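Side-chain contacts in AxyAgu115A (Amphibacillus xylanus NBRC 15112, PDB 6NPS), which probably cleaves alpha-linked glucuronic acid side groups from glucuronoxylan-type hemicelluloses, as a family GH115 alpha-glucuronidase: residues A495-L500 / Q557-Q562; E355-F360 / L380-D385; K111-A116 / F153-D158. The protein carries 3 engineered substitutions. One frame throughout, in Å; residues are numbered along the deposited sequence.

Interaction 1: A495-L500 / Q557-Q562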
ATOM      1  N   ALA A 495      39.770 -30.469   0.920  1.00 43.56           N
ATOM      2  CA  ALA A 495      40.797 -31.215   1.643  1.00 47.99           C
ATOM      3  C   ALA A 495      42.120 -30.465   1.581  1.00 49.60           C
ATOM      4  O   ALA A 495      42.553 -30.036   0.511  1.00 47.96           O
ATOM      5  CB  ALA A 495      40.964 -32.611   1.044  1.00 45.86           C
ATOM      6  N   GLY A 496      42.750 -30.276   2.738  1.00 50.79           N
ATOM      7  CA  GLY A 496      44.013 -29.574   2.764  1.00 56.67           C
ATOM      8  C   GLY A 496      43.902 -28.069   2.704  1.00 58.47           C
ATOM      9  O   GLY A 496      44.901 -27.383   2.951  1.00 60.96           O
ATOM     10  N   VAL A 497      42.730 -27.530   2.386  1.00 53.34           N
ATOM     11  CA  VAL A 497      42.511 -26.089   2.390  1.00 47.16           C
ATOM     12  C   VAL A 497      42.028 -25.612   3.753  1.00 45.12           C
ATOM     13  O   VAL A 497      42.527 -24.627   4.312  1.00 46.05           O
ATOM     14  CB  VAL A 497      41.490 -25.722   1.293  1.00 44.85           C
ATOM     15  CG1 VAL A 497      41.312 -24.224   1.246  1.00 43.79           C
ATOM     16  CG2 VAL A 497      41.896 -26.298  -0.060  1.00 44.94           C
ATOM     17  N   PHE A 498      41.014 -26.286   4.272  1.00 37.64           N
ATOM     18  CA  PHE A 498      40.308 -25.900   5.478  1.00 37.13           C
ATOM     19  C   PHE A 498      40.522 -26.976   6.536  1.00 40.66           C
ATOM     20  O   PHE A 498      40.573 -28.167   6.212  1.00 44.01           O
ATOM     21  CB  PHE A 498      38.825 -25.751   5.161  1.00 35.64           C
ATOM     22  CG  PHE A 498      38.488 -24.513   4.366  1.00 39.09           C
ATOM     23  CD1 PHE A 498      39.096 -23.291   4.675  1.00 40.73           C
ATOM     24  CD2 PHE A 498      37.548 -24.557   3.347  1.00 37.40           C
ATOM     25  CE1 PHE A 498      38.772 -22.137   3.960  1.00 38.21           C
ATOM     26  CE2 PHE A 498      37.204 -23.411   2.642  1.00 37.35           C
ATOM     27  CZ  PHE A 498      37.821 -22.195   2.940  1.00 38.62           C
ATOM     28  N   ASN A 499      40.666 -26.578   7.790  1.00 41.95           N
ATOM     29  CA  ASN A 499      40.751 -27.595   8.825  1.00 42.87           C
ATOM     30  C   ASN A 499      39.336 -28.071   9.169  1.00 44.92           C
ATOM     31  O   ASN A 499      38.334 -27.627   8.586  1.00 39.64           O
ATOM     32  CB  ASN A 499      41.518 -27.062  10.042  1.00 43.09           C
ATOM     33  CG  ASN A 499      40.875 -25.844  10.671  1.00 47.82           C
ATOM     34  OD1 ASN A 499      39.647 -25.687  10.687  1.00 47.25           O
ATOM     35  ND2 ASN A 499      41.711 -24.968  11.225  1.00 51.42           N
ATOM     36  N   LEU A 500      39.246 -28.961  10.159  1.00 44.82           N
ATOM     37  CA  LEU A 500      37.957 -29.544  10.514  1.00 47.73           C
ATOM     38  C   LEU A 500      36.923 -28.479  10.887  1.00 43.84           C
ATOM     39  O   LEU A 500      35.768 -28.524  10.427  1.00 38.02           O
ATOM     40  CB  LEU A 500      38.156 -30.544  11.651  1.00 57.13           C
ATOM     41  CG  LEU A 500      36.869 -31.253  12.034  1.00 67.88           C
ATOM     42  CD1 LEU A 500      37.164 -32.732  12.230  1.00 72.90           C
ATOM     43  CD2 LEU A 500      36.268 -30.599  13.296  1.00 72.99           C
ATOM     44  N   GLN A 557      38.577 -14.440   4.323  1.00 35.15           N
ATOM     45  CA  GLN A 557      39.873 -13.935   4.739  1.00 37.06           C
ATOM     46  C   GLN A 557      40.855 -15.044   5.087  1.00 39.71           C
ATOM     47  O   GLN A 557      42.071 -14.835   5.007  1.00 46.21           O
ATOM     48  CB  GLN A 557      39.784 -13.000   5.908  1.00 48.86           C
ATOM     49  CG  GLN A 557      40.959 -12.069   5.718  1.00 73.76           C
ATOM     50  CD  GLN A 557      41.213 -11.163   6.882  1.00 88.23           C
ATOM     51  OE1 GLN A 557      41.865 -11.547   7.859  1.00 96.49           O
ATOM     52  NE2 GLN A 557      40.651  -9.961   6.824  1.00 88.61           N
ATOM     53  N   GLU A 558      40.371 -16.215   5.506  1.00 39.91           N
ATOM     54  CA  GLU A 558      41.302 -17.290   5.905  1.00 43.47           C
ATOM     55  C   GLU A 558      41.790 -18.150   4.738  1.00 41.70           C
ATOM     56  O   GLU A 558      42.921 -18.640   4.777  1.00 40.61           O
ATOM     57  CB  GLU A 558      40.655 -18.177   6.971  1.00 45.74           C
ATOM     58  CG  GLU A 558      40.551 -17.450   8.310  1.00 59.05           C
ATOM     59  CD  GLU A 558      39.445 -17.996   9.201  1.00 75.57           C
ATOM     60  OE1 GLU A 558      39.069 -17.297  10.172  1.00 81.73           O
ATOM     61  OE2 GLU A 558      38.964 -19.124   8.939  1.00 80.75           O
ATOM     62  N   VAL A 559      40.983 -18.346   3.692  1.00 36.85           N
ATOM     63  CA  VAL A 559      41.415 -19.221   2.597  1.00 35.35           C
ATOM     64  C   VAL A 559      42.695 -18.689   1.961  1.00 40.25           C
ATOM     65  O   VAL A 559      42.881 -17.479   1.814  1.00 44.59           O
ATOM     66  CB  VAL A 559      40.293 -19.391   1.556  1.00 34.72           C
ATOM     67  CG1 VAL A 559      39.988 -18.068   0.844  1.00 36.06           C
ATOM     68  CG2 VAL A 559      40.645 -20.526   0.535  1.00 34.78           C
ATOM     69  N   ASP A 560      43.608 -19.590   1.616  1.00 46.74           N
ATOM     70  CA  ASP A 560      44.849 -19.176   0.968  1.00 57.90           C
ATOM     71  C   ASP A 560      44.596 -18.761  -0.485  1.00 56.11           C
ATOM     72  O   ASP A 560      43.581 -19.117  -1.095  1.00 57.17           O
ATOM     73  CB  ASP A 560      45.886 -20.297   1.024  1.00 69.49           C
ATOM     74  CG  ASP A 560      45.456 -21.514   0.235  1.00 83.16           C
ATOM     75  OD1 ASP A 560      45.753 -21.562  -0.975  1.00 88.62           O
ATOM     76  OD2 ASP A 560      44.805 -22.411   0.815  1.00 87.86           O
ATOM     77  N   GLN A 561      45.557 -18.012  -1.041  1.00 54.28           N
ATOM     78  CA  GLN A 561      45.434 -17.450  -2.393  1.00 52.27           C
ATOM     79  C   GLN A 561      45.174 -18.524  -3.442  1.00 51.27           C
ATOM     80  O   GLN A 561      44.383 -18.314  -4.370  1.00 50.23           O
ATOM     81  CB  GLN A 561      46.717 -16.708  -2.747  1.00 66.48           C
ATOM     82  CG  GLN A 561      47.910 -17.649  -2.605  1.00 82.65           C
ATOM     83  CD  GLN A 561      49.229 -16.963  -2.421  1.00 95.06           C
ATOM     84  OE1 GLN A 561      49.734 -16.255  -3.296  1.00 94.11           O
ATOM     85  NE2 GLN A 561      49.773 -17.125  -1.237  1.00101.22           N
ATOM     86  N   GLN A 562      45.857 -19.671  -3.329  1.00 48.64           N
ATOM     87  CA  GLN A 562      45.754 -20.729  -4.317  1.00 54.24           C
ATOM     88  C   GLN A 562      44.345 -21.297  -4.384  1.00 47.19           C
ATOM     89  O   GLN A 562      43.922 -21.775  -5.433  1.00 49.71           O
ATOM     90  CB  GLN A 562      46.766 -21.828  -3.976  1.00 68.54           C
ATOM     91  CG  GLN A 562      47.195 -22.668  -5.152  1.00 85.79           C
ATOM     92  CD  GLN A 562      48.399 -23.554  -4.857  1.00100.35           C
ATOM     93  OE1 GLN A 562      48.828 -23.689  -3.708  1.00103.39           O
ATOM     94  NE2 GLN A 562      48.934 -24.186  -5.902  1.00105.58           N
TER
HETATM   95  O   HOH W   1      46.025 -24.830   2.004  1.00 70.46           O
HETATM   96  O   HOH W   2      43.608 -22.314   3.216  1.00 48.38           O
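Val497 and Phe498 meet Val559 in the apolar half of this contact, and Asp560 carries the polar half through water. Among the apolar pairs, the two valines lie side by side and point the same way, with Val497 CG1 3.8 Å from Val559 CG2. Both of these methyls stand opposite the backbone N of their own residue (chi1 -177° for Val497), which turns each toward the other valine. The Phe498 ring meets Val559 obliquely, its CE1 4.0 Å from Val559 CB. The same Val497 CG1 also sits 4.1 Å above the ring plane of Phe498, over its centre, so one methyl covers an aromatic face and touches the opposing valine. Outside the two segments, Phe494 and Val506 pack on this ring, and Tyr567 on Val559. Were Phe498 cut back to an alanine, Val559 CB and Val497 CG1 would probably lose the ring they pack on, and a gap would be likely to open beside Val506.

No direct hydrogen bond crosses the contact; two waters do the bridging. One donates to Gly496 O (2.9 Å) and to Asp560 OD2 (3.0 Å). The other donates to Val497 O and, at 2.7 Å, to Asp560 OD2, while accepting from Asp560 N. OD2 is therefore gripped by both waters, and it also takes a hydrogen bond from His563 ND1, a concentration of donors likely to favour the charged carboxylate. Loop packs on loop: the connection between helices 482-494 and 500-519 lies against the segment that leaves helix 537-558, with the water-bridged polar atoms beside an apolar patch.

Interaction 2: E355-F360 / L380-D385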
ATOM      1  N   GLU A 355       1.814 -30.066 -21.262  1.00 54.62           N
ATOM      2  CA  GLU A 355       0.526 -30.439 -21.827  1.00 56.81           C
ATOM      3  C   GLU A 355       0.518 -31.844 -22.417  1.00 57.22           C
ATOM      4  O   GLU A 355      -0.565 -32.372 -22.692  1.00 58.45           O
ATOM      5  CB  GLU A 355       0.111 -29.408 -22.899  1.00 57.51           C
ATOM      6  CG  GLU A 355       0.771 -29.614 -24.273  1.00 58.87           C
ATOM      7  CD  GLU A 355       2.140 -28.915 -24.395  1.00 64.09           C
ATOM      8  OE1 GLU A 355       2.526 -28.145 -23.471  1.00 58.93           O
ATOM      9  OE2 GLU A 355       2.832 -29.145 -25.419  1.00 65.49           O
ATOM     10  N   VAL A 356       1.687 -32.459 -22.627  1.00 57.54           N
ATOM     11  CA  VAL A 356       1.726 -33.769 -23.284  1.00 62.55           C
ATOM     12  C   VAL A 356       1.261 -34.884 -22.336  1.00 57.98           C
ATOM     13  O   VAL A 356       0.668 -35.880 -22.787  1.00 54.31           O
ATOM     14  CB  VAL A 356       3.136 -34.066 -23.848  1.00 66.21           C
ATOM     15  CG1 VAL A 356       3.112 -35.370 -24.673  1.00 62.51           C
ATOM     16  CG2 VAL A 356       3.662 -32.893 -24.693  1.00 69.94           C
ATOM     17  N   GLU A 357       1.536 -34.756 -21.025  1.00 52.90           N
ATOM     18  CA  GLU A 357       1.065 -35.743 -20.045  1.00 50.60           C
ATOM     19  C   GLU A 357      -0.438 -36.005 -20.146  1.00 53.47           C
ATOM     20  O   GLU A 357      -0.829 -37.184 -20.181  1.00 55.24           O
ATOM     21  CB  GLU A 357       1.470 -35.312 -18.619  1.00 55.60           C
ATOM     22  CG  GLU A 357       1.365 -36.425 -17.545  1.00 60.42           C
ATOM     23  CD  GLU A 357       1.703 -35.951 -16.109  1.00 67.55           C
ATOM     24  OE1 GLU A 357       0.980 -35.070 -15.583  1.00 66.87           O
ATOM     25  OE2 GLU A 357       2.681 -36.477 -15.501  1.00 64.82           O
ATOM     26  N   PRO A 358      -1.324 -34.994 -20.224  1.00 57.06           N
ATOM     27  CA  PRO A 358      -2.724 -35.296 -20.589  1.00 58.71           C
ATOM     28  C   PRO A 358      -2.876 -36.014 -21.932  1.00 58.70           C
ATOM     29  O   PRO A 358      -3.843 -36.760 -22.120  1.00 54.16           O
ATOM     30  CB  PRO A 358      -3.387 -33.910 -20.608  1.00 58.49           C
ATOM     31  CG  PRO A 358      -2.586 -33.101 -19.628  1.00 58.52           C
ATOM     32  CD  PRO A 358      -1.166 -33.583 -19.798  1.00 59.50           C
ATOM     33  N   PHE A 359      -1.957 -35.808 -22.877  1.00 63.03           N
ATOM     34  CA  PHE A 359      -2.081 -36.482 -24.169  1.00 63.83           C
ATOM     35  C   PHE A 359      -1.790 -37.967 -24.028  1.00 64.48           C
ATOM     36  O   PHE A 359      -2.364 -38.789 -24.756  1.00 62.90           O
ATOM     37  CB  PHE A 359      -1.138 -35.854 -25.201  1.00 63.72           C
ATOM     38  CG  PHE A 359      -1.404 -34.384 -25.482  1.00 67.78           C
ATOM     39  CD1 PHE A 359      -2.609 -33.787 -25.131  1.00 66.91           C
ATOM     40  CD2 PHE A 359      -0.446 -33.609 -26.124  1.00 68.61           C
ATOM     41  CE1 PHE A 359      -2.848 -32.443 -25.403  1.00 67.72           C
ATOM     42  CE2 PHE A 359      -0.681 -32.266 -26.400  1.00 67.95           C
ATOM     43  CZ  PHE A 359      -1.882 -31.683 -26.035  1.00 67.52           C
ATOM     44  N   PHE A 360      -0.933 -38.324 -23.068  1.00 65.11           N
ATOM     45  CA  PHE A 360      -0.501 -39.712 -22.921  1.00 63.83           C
ATOM     46  C   PHE A 360      -1.635 -40.582 -22.379  1.00 62.45           C
ATOM     47  O   PHE A 360      -1.971 -41.625 -22.961  1.00 57.52           O
ATOM     48  CB  PHE A 360       0.739 -39.763 -22.013  1.00 63.44           C
ATOM     49  CG  PHE A 360       1.234 -41.164 -21.713  1.00 62.68           C
ATOM     50  CD1 PHE A 360       1.704 -41.987 -22.729  1.00 59.24           C
ATOM     51  CD2 PHE A 360       1.227 -41.650 -20.410  1.00 60.76           C
ATOM     52  CE1 PHE A 360       2.164 -43.271 -22.447  1.00 58.19           C
ATOM     53  CE2 PHE A 360       1.678 -42.926 -20.120  1.00 55.25           C
ATOM     54  CZ  PHE A 360       2.148 -43.740 -21.133  1.00 56.71           C
ATOM     55  N   LEU A 380       9.754 -43.502 -21.750  1.00 38.98           N
ATOM     56  CA  LEU A 380       8.666 -42.548 -21.535  1.00 36.97           C
ATOM     57  C   LEU A 380       9.144 -41.583 -20.474  1.00 38.61           C
ATOM     58  O   LEU A 380       9.259 -41.941 -19.291  1.00 34.14           O
ATOM     59  CB  LEU A 380       7.373 -43.260 -21.143  1.00 37.89           C
ATOM     60  CG  LEU A 380       6.822 -44.215 -22.219  1.00 36.08           C
ATOM     61  CD1 LEU A 380       5.646 -45.057 -21.745  1.00 37.18           C
ATOM     62  CD2 LEU A 380       6.381 -43.418 -23.439  1.00 41.64           C
ATOM     63  N   MET A 381       9.484 -40.371 -20.890  1.00 33.21           N
ATOM     64  CA  MET A 381      10.131 -39.446 -19.974  1.00 33.19           C
ATOM     65  C   MET A 381       9.060 -38.607 -19.288  1.00 37.94           C
ATOM     66  O   MET A 381       8.385 -37.801 -19.943  1.00 34.56           O
ATOM     67  CB  MET A 381      11.141 -38.550 -20.682  1.00 34.32           C
ATOM     68  CG  MET A 381      11.917 -37.729 -19.632  1.00 43.33           C
ATOM     69  SD  MET A 381      13.045 -36.554 -20.365  1.00 47.56           S
ATOM     70  CE  MET A 381      11.905 -35.547 -21.278  1.00 43.74           C
ATOM     71  N   LEU A 382       8.876 -38.835 -17.980  1.00 30.68           N
ATOM     72  CA  LEU A 382       8.002 -38.015 -17.154  1.00 35.63           C
ATOM     73  C   LEU A 382       8.744 -36.735 -16.775  1.00 39.87           C
ATOM     74  O   LEU A 382       9.971 -36.634 -16.903  1.00 37.55           O
ATOM     75  CB  LEU A 382       7.564 -38.780 -15.887  1.00 35.21           C
ATOM     76  CG  LEU A 382       6.813 -40.089 -16.216  1.00 41.23           C
ATOM     77  CD1 LEU A 382       6.760 -41.062 -15.057  1.00 39.07           C
ATOM     78  CD2 LEU A 382       5.418 -39.792 -16.707  1.00 42.82           C
ATOM     79  N   CYS A 383       8.001 -35.749 -16.291  1.00 34.18           N
ATOM     80  CA  CYS A 383       8.613 -34.459 -16.013  1.00 33.72           C
ATOM     81  C   CYS A 383       8.082 -33.974 -14.681  1.00 34.18           C
ATOM     82  O   CYS A 383       6.947 -34.306 -14.306  1.00 32.83           O
ATOM     83  CB  CYS A 383       8.303 -33.449 -17.130  1.00 41.29           C
ATOM     84  SG  CYS A 383       8.738 -34.148 -18.802  1.00 59.60           S
ATOM     85  N   ASP A 384       8.910 -33.214 -13.957  1.00 32.28           N
ATOM     86  CA  ASP A 384       8.402 -32.483 -12.799  1.00 34.12           C
ATOM     87  C   ASP A 384       7.564 -31.289 -13.272  1.00 33.20           C
ATOM     88  O   ASP A 384       7.305 -31.103 -14.465  1.00 32.00           O
ATOM     89  CB  ASP A 384       9.544 -32.041 -11.881  1.00 32.72           C
ATOM     90  CG  ASP A 384      10.365 -30.858 -12.445  1.00 33.32           C
ATOM     91  OD1 ASP A 384      10.198 -30.450 -13.625  1.00 28.24           O
ATOM     92  OD2 ASP A 384      11.208 -30.320 -11.665  1.00 31.56           O
ATOM     93  N   ASP A 385       7.104 -30.471 -12.321  1.00 30.53           N
ATOM     94  CA  ASP A 385       6.226 -29.370 -12.649  1.00 31.11           C
ATOM     95  C   ASP A 385       7.000 -28.085 -12.953  1.00 34.99           C
ATOM     96  O   ASP A 385       6.413 -27.001 -12.896  1.00 31.02           O
ATOM     97  CB  ASP A 385       5.228 -29.139 -11.512  1.00 32.61           C
ATOM     98  CG  ASP A 385       5.903 -28.712 -10.194  1.00 33.25           C
ATOM     99  OD1 ASP A 385       7.158 -28.647 -10.080  1.00 33.90           O
ATOM    100  OD2 ASP A 385       5.153 -28.424  -9.240  1.00 36.94           O
TER
HETATM  101  O   HOH W   3       5.179 -35.812 -16.692  1.00 45.35           O
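Phe360 and Leu380 form the close part of a helix-on-strand contact within a beta-alpha-beta unit, strand 348-351, helix 356-361 and strand 379-383, in the parallel TIM-barrel sheet of the GH115 catalytic region. The two strands are neighbours in that sheet, and the short helix lies against the second. Packing is tightest at the ring: Phe360 CZ is 3.8 Å from Leu380 CD1, and CE1 is 4.0 Å from the same methyl. The approach is oblique to the ring, and the two side chains cross at about a right angle; CD1 is the leucine methyl that makes the touch. Phe360 has CG anti to its backbone N (chi1 176°), which carries the ring out from the helix to the strand, and both side chains leave the backbone toward the opposing segment. Leu352 and Ile370 also pack on Phe360, while Leu380 reaches Tyr405 of the next strand, so the pair belongs to a wider apolar layer between helix and sheet.

One turn back along the helix the fit is looser. Glu357 OE2 comes no nearer to Leu382 than 4.5 Å, at CD2, and the CA atoms of these two residues are 7.9 Å apart. A water spans this end of the contact instead of a direct bond. Although Glu357 is buried, its carboxylate has further partners: OE1 forms a salt bridge with Arg391, and OE2 a hydrogen bond with Thr392. These partners on both oxygens limit rotation of the carboxylate. The bridging water accepts from Cys383 N at 2.9 Å and lies 2.8 Å from Glu357 OE2, to which it can donate.

Interaction 3: K111-A116 / F153-D158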
ATOM      1  N   LYS A 111      55.309 -53.510 -10.457  1.00 48.51           N
ATOM      2  CA  LYS A 111      53.938 -53.371  -9.991  1.00 48.48           C
ATOM      3  C   LYS A 111      53.210 -52.520 -11.001  1.00 48.04           C
ATOM      4  O   LYS A 111      53.801 -51.622 -11.603  1.00 50.05           O
ATOM      5  CB  LYS A 111      53.784 -52.691  -8.601  1.00 47.32           C
ATOM      6  CG  LYS A 111      54.531 -53.331  -7.451  1.00 57.63           C
ATOM      7  CD  LYS A 111      53.994 -54.730  -7.120  1.00 66.38           C
ATOM      8  CE  LYS A 111      52.587 -54.709  -6.519  1.00 66.54           C
ATOM      9  NZ  LYS A 111      52.316 -55.995  -5.788  1.00 68.53           N
ATOM     10  N   ALA A 112      51.928 -52.804 -11.184  1.00 46.93           N
ATOM     11  CA  ALA A 112      51.113 -51.978 -12.049  1.00 47.53           C
ATOM     12  C   ALA A 112      49.730 -51.832 -11.442  1.00 47.61           C
ATOM     13  O   ALA A 112      49.196 -52.751 -10.801  1.00 46.96           O
ATOM     14  CB  ALA A 112      50.999 -52.558 -13.472  1.00 46.75           C
ATOM     15  N   LEU A 113      49.151 -50.670 -11.665  1.00 41.93           N
ATOM     16  CA  LEU A 113      47.736 -50.471 -11.445  1.00 40.68           C
ATOM     17  C   LEU A 113      47.027 -50.768 -12.768  1.00 45.10           C
ATOM     18  O   LEU A 113      47.306 -50.115 -13.781  1.00 44.51           O
ATOM     19  CB  LEU A 113      47.490 -49.043 -10.969  1.00 36.34           C
ATOM     20  CG  LEU A 113      46.037 -48.581 -10.928  1.00 40.69           C
ATOM     21  CD1 LEU A 113      45.240 -49.531 -10.044  1.00 42.20           C
ATOM     22  CD2 LEU A 113      45.964 -47.145 -10.403  1.00 42.83           C
ATOM     23  N   VAL A 114      46.135 -51.758 -12.783  1.00 44.32           N
ATOM     24  CA  VAL A 114      45.403 -52.091 -14.007  1.00 42.52           C
ATOM     25  C   VAL A 114      44.019 -51.456 -13.939  1.00 42.89           C
ATOM     26  O   VAL A 114      43.316 -51.573 -12.925  1.00 43.92           O
ATOM     27  CB  VAL A 114      45.313 -53.612 -14.223  1.00 42.27           C
ATOM     28  CG1 VAL A 114      44.484 -53.919 -15.469  1.00 41.64           C
ATOM     29  CG2 VAL A 114      46.709 -54.184 -14.395  1.00 45.92           C
ATOM     30  N   ILE A 115      43.638 -50.743 -14.996  1.00 41.41           N
ATOM     31  CA  ILE A 115      42.330 -50.092 -15.073  1.00 35.55           C
ATOM     32  C   ILE A 115      41.672 -50.628 -16.345  1.00 38.82           C
ATOM     33  O   ILE A 115      42.053 -50.244 -17.452  1.00 41.11           O
ATOM     34  CB  ILE A 115      42.443 -48.567 -15.071  1.00 36.33           C
ATOM     35  CG1 ILE A 115      43.307 -48.120 -13.886  1.00 35.66           C
ATOM     36  CG2 ILE A 115      41.032 -47.890 -15.069  1.00 35.47           C
ATOM     37  CD1 ILE A 115      43.391 -46.608 -13.680  1.00 35.14           C
ATOM     38  N   ALA A 116      40.740 -51.567 -16.190  1.00 35.44           N
ATOM     39  CA  ALA A 116      40.071 -52.231 -17.309  1.00 38.80           C
ATOM     40  C   ALA A 116      38.586 -51.855 -17.324  1.00 40.98           C
ATOM     41  O   ALA A 116      37.849 -52.215 -16.404  1.00 42.38           O
ATOM     42  CB  ALA A 116      40.242 -53.746 -17.214  1.00 38.15           C
ATOM     43  N   PHE A 153      52.165 -41.594  -3.007  1.00 44.02           N
ATOM     44  CA  PHE A 153      50.832 -42.190  -3.047  1.00 45.74           C
ATOM     45  C   PHE A 153      51.046 -43.694  -3.082  1.00 45.34           C
ATOM     46  O   PHE A 153      51.968 -44.162  -3.756  1.00 44.35           O
ATOM     47  CB  PHE A 153      50.059 -41.705  -4.281  1.00 48.57           C
ATOM     48  CG  PHE A 153      48.846 -42.528  -4.627  1.00 51.13           C
ATOM     49  CD1 PHE A 153      47.665 -42.363  -3.925  1.00 51.78           C
ATOM     50  CD2 PHE A 153      48.882 -43.442  -5.676  1.00 56.59           C
ATOM     51  CE1 PHE A 153      46.554 -43.107  -4.222  1.00 51.44           C
ATOM     52  CE2 PHE A 153      47.759 -44.194  -5.999  1.00 59.71           C
ATOM     53  CZ  PHE A 153      46.593 -44.021  -5.268  1.00 58.17           C
ATOM     54  N   SER A 154      50.253 -44.452  -2.330  1.00 41.45           N
ATOM     55  CA  SER A 154      50.433 -45.898  -2.386  1.00 48.44           C
ATOM     56  C   SER A 154      49.101 -46.612  -2.347  1.00 45.19           C
ATOM     57  O   SER A 154      48.117 -46.089  -1.821  1.00 45.93           O
ATOM     58  CB  SER A 154      51.307 -46.414  -1.245  1.00 52.75           C
ATOM     59  OG  SER A 154      52.569 -45.808  -1.323  1.00 60.86           O
ATOM     60  N   LEU A 155      49.085 -47.819  -2.929  1.00 45.20           N
ATOM     61  CA  LEU A 155      47.963 -48.742  -2.844  1.00 42.32           C
ATOM     62  C   LEU A 155      48.530 -50.090  -2.456  1.00 48.97           C
ATOM     63  O   LEU A 155      49.601 -50.467  -2.935  1.00 51.43           O
ATOM     64  CB  LEU A 155      47.206 -48.890  -4.166  1.00 43.71           C
ATOM     65  CG  LEU A 155      46.560 -47.696  -4.864  1.00 44.03           C
ATOM     66  CD1 LEU A 155      46.247 -48.065  -6.328  1.00 41.41           C
ATOM     67  CD2 LEU A 155      45.285 -47.287  -4.155  1.00 43.34           C
ATOM     68  N   LYS A 156      47.810 -50.814  -1.602  1.00 51.34           N
ATOM     69  CA  LYS A 156      48.255 -52.135  -1.179  1.00 53.96           C
ATOM     70  C   LYS A 156      48.482 -53.033  -2.398  1.00 49.32           C
ATOM     71  O   LYS A 156      47.844 -52.879  -3.448  1.00 44.36           O
ATOM     72  CB  LYS A 156      47.229 -52.746  -0.219  1.00 65.01           C
ATOM     73  CG  LYS A 156      47.642 -54.078   0.375  1.00 81.14           C
ATOM     74  CD  LYS A 156      48.569 -53.916   1.595  1.00 88.76           C
ATOM     75  CE  LYS A 156      48.451 -55.105   2.552  1.00 93.04           C
ATOM     76  NZ  LYS A 156      49.313 -54.953   3.770  1.00 97.01           N
ATOM     77  N   GLY A 157      49.418 -53.969  -2.262  1.00 49.72           N
ATOM     78  CA  GLY A 157      49.814 -54.801  -3.388  1.00 54.65           C
ATOM     79  C   GLY A 157      48.712 -55.683  -3.966  1.00 55.78           C
ATOM     80  O   GLY A 157      48.854 -56.185  -5.088  1.00 52.23           O
ATOM     81  N   ASP A 158      47.626 -55.897  -3.223  1.00 56.87           N
ATOM     82  CA  ASP A 158      46.487 -56.656  -3.729  1.00 63.76           C
ATOM     83  C   ASP A 158      45.216 -55.810  -3.780  1.00 57.57           C
ATOM     84  O   ASP A 158      44.110 -56.363  -3.723  1.00 57.26           O
ATOM     85  CB  ASP A 158      46.255 -57.909  -2.883  1.00 75.37           C
ATOM     86  CG  ASP A 158      46.032 -57.593  -1.413  1.00 85.75           C
ATOM     87  OD1 ASP A 158      46.172 -56.414  -1.024  1.00 88.95           O
ATOM     88  OD2 ASP A 158      45.731 -58.529  -0.641  1.00 91.17           O
TER
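This is sheet-on-sheet packing in the N-terminal part of the chain: Leu113 of strand 109-117 meets Leu155 of strand 152-155, and Lys111 extends the contact over the backbone at Gly157. Strand 109-117 is an inner strand of the four-stranded mixed sheet near the N-terminus, whereas strand 152-155 pairs in an antiparallel two-stranded sheet with strand 5-8. The strands do not pair with each other: no hydrogen bond joins the two segments, and the CA atoms of Leu113 and Leu155 stand 8.8 Å apart, a separation bridged by side chains.

The leucines meet through their methyl ends and cross obliquely. Leu155 CD1 lies 4.1 Å from Leu113 CD1 and 4.2 Å from Leu113 CD2, and so faces the fork of the opposing side chain. Leu113 presents that fork with CG opposite its backbone N (chi1 169°), and both leucine side chains leave the backbone toward the other segment. Phe99 and Phe5 also pack on Leu113; since Phe5 belongs to strand 5-8, both strands of the smaller sheet reach this leucine.

Lys111 takes a different route. Its chain is bent at chi2 (-66°) and chi3 (-69°), folding the amino end over the glycine instead of extending it, with CE 4.2 Å from Gly157 CA. A beta carbon at Gly157 would sit tightly against NZ, so the absence of a side chain makes room for the lysine end. The polar partners of NZ that lie beyond the two segments are weak: a hydrogen bond to Met3 O and a long ion pair with Asp103. Lys111 NZ itself rests 3.7 Å from Gly157 CA and 3.5 Å from Gly157 O.

In the fold
Along the chain the three contacts follow one another without overlap: interaction 3 closes first, then interaction 2, then interaction 1. They do not touch and share no helix or strand. Interaction 3 joins two small N-terminal sheets, interaction 2 sits in the eight-stranded parallel barrel sheet, and interaction 1 lies among the helices that follow the barrel strands. Centres of interactions 1 and 3 are about 31 Å apart, with nearest atoms about 13 Å apart. Interaction 2 stands farther off, about 46 Å from interaction 1, across the chain's centre, and about 48 Å from interaction 3, centre to centre. Each therefore packs a separate region of this multidomain hydrolase.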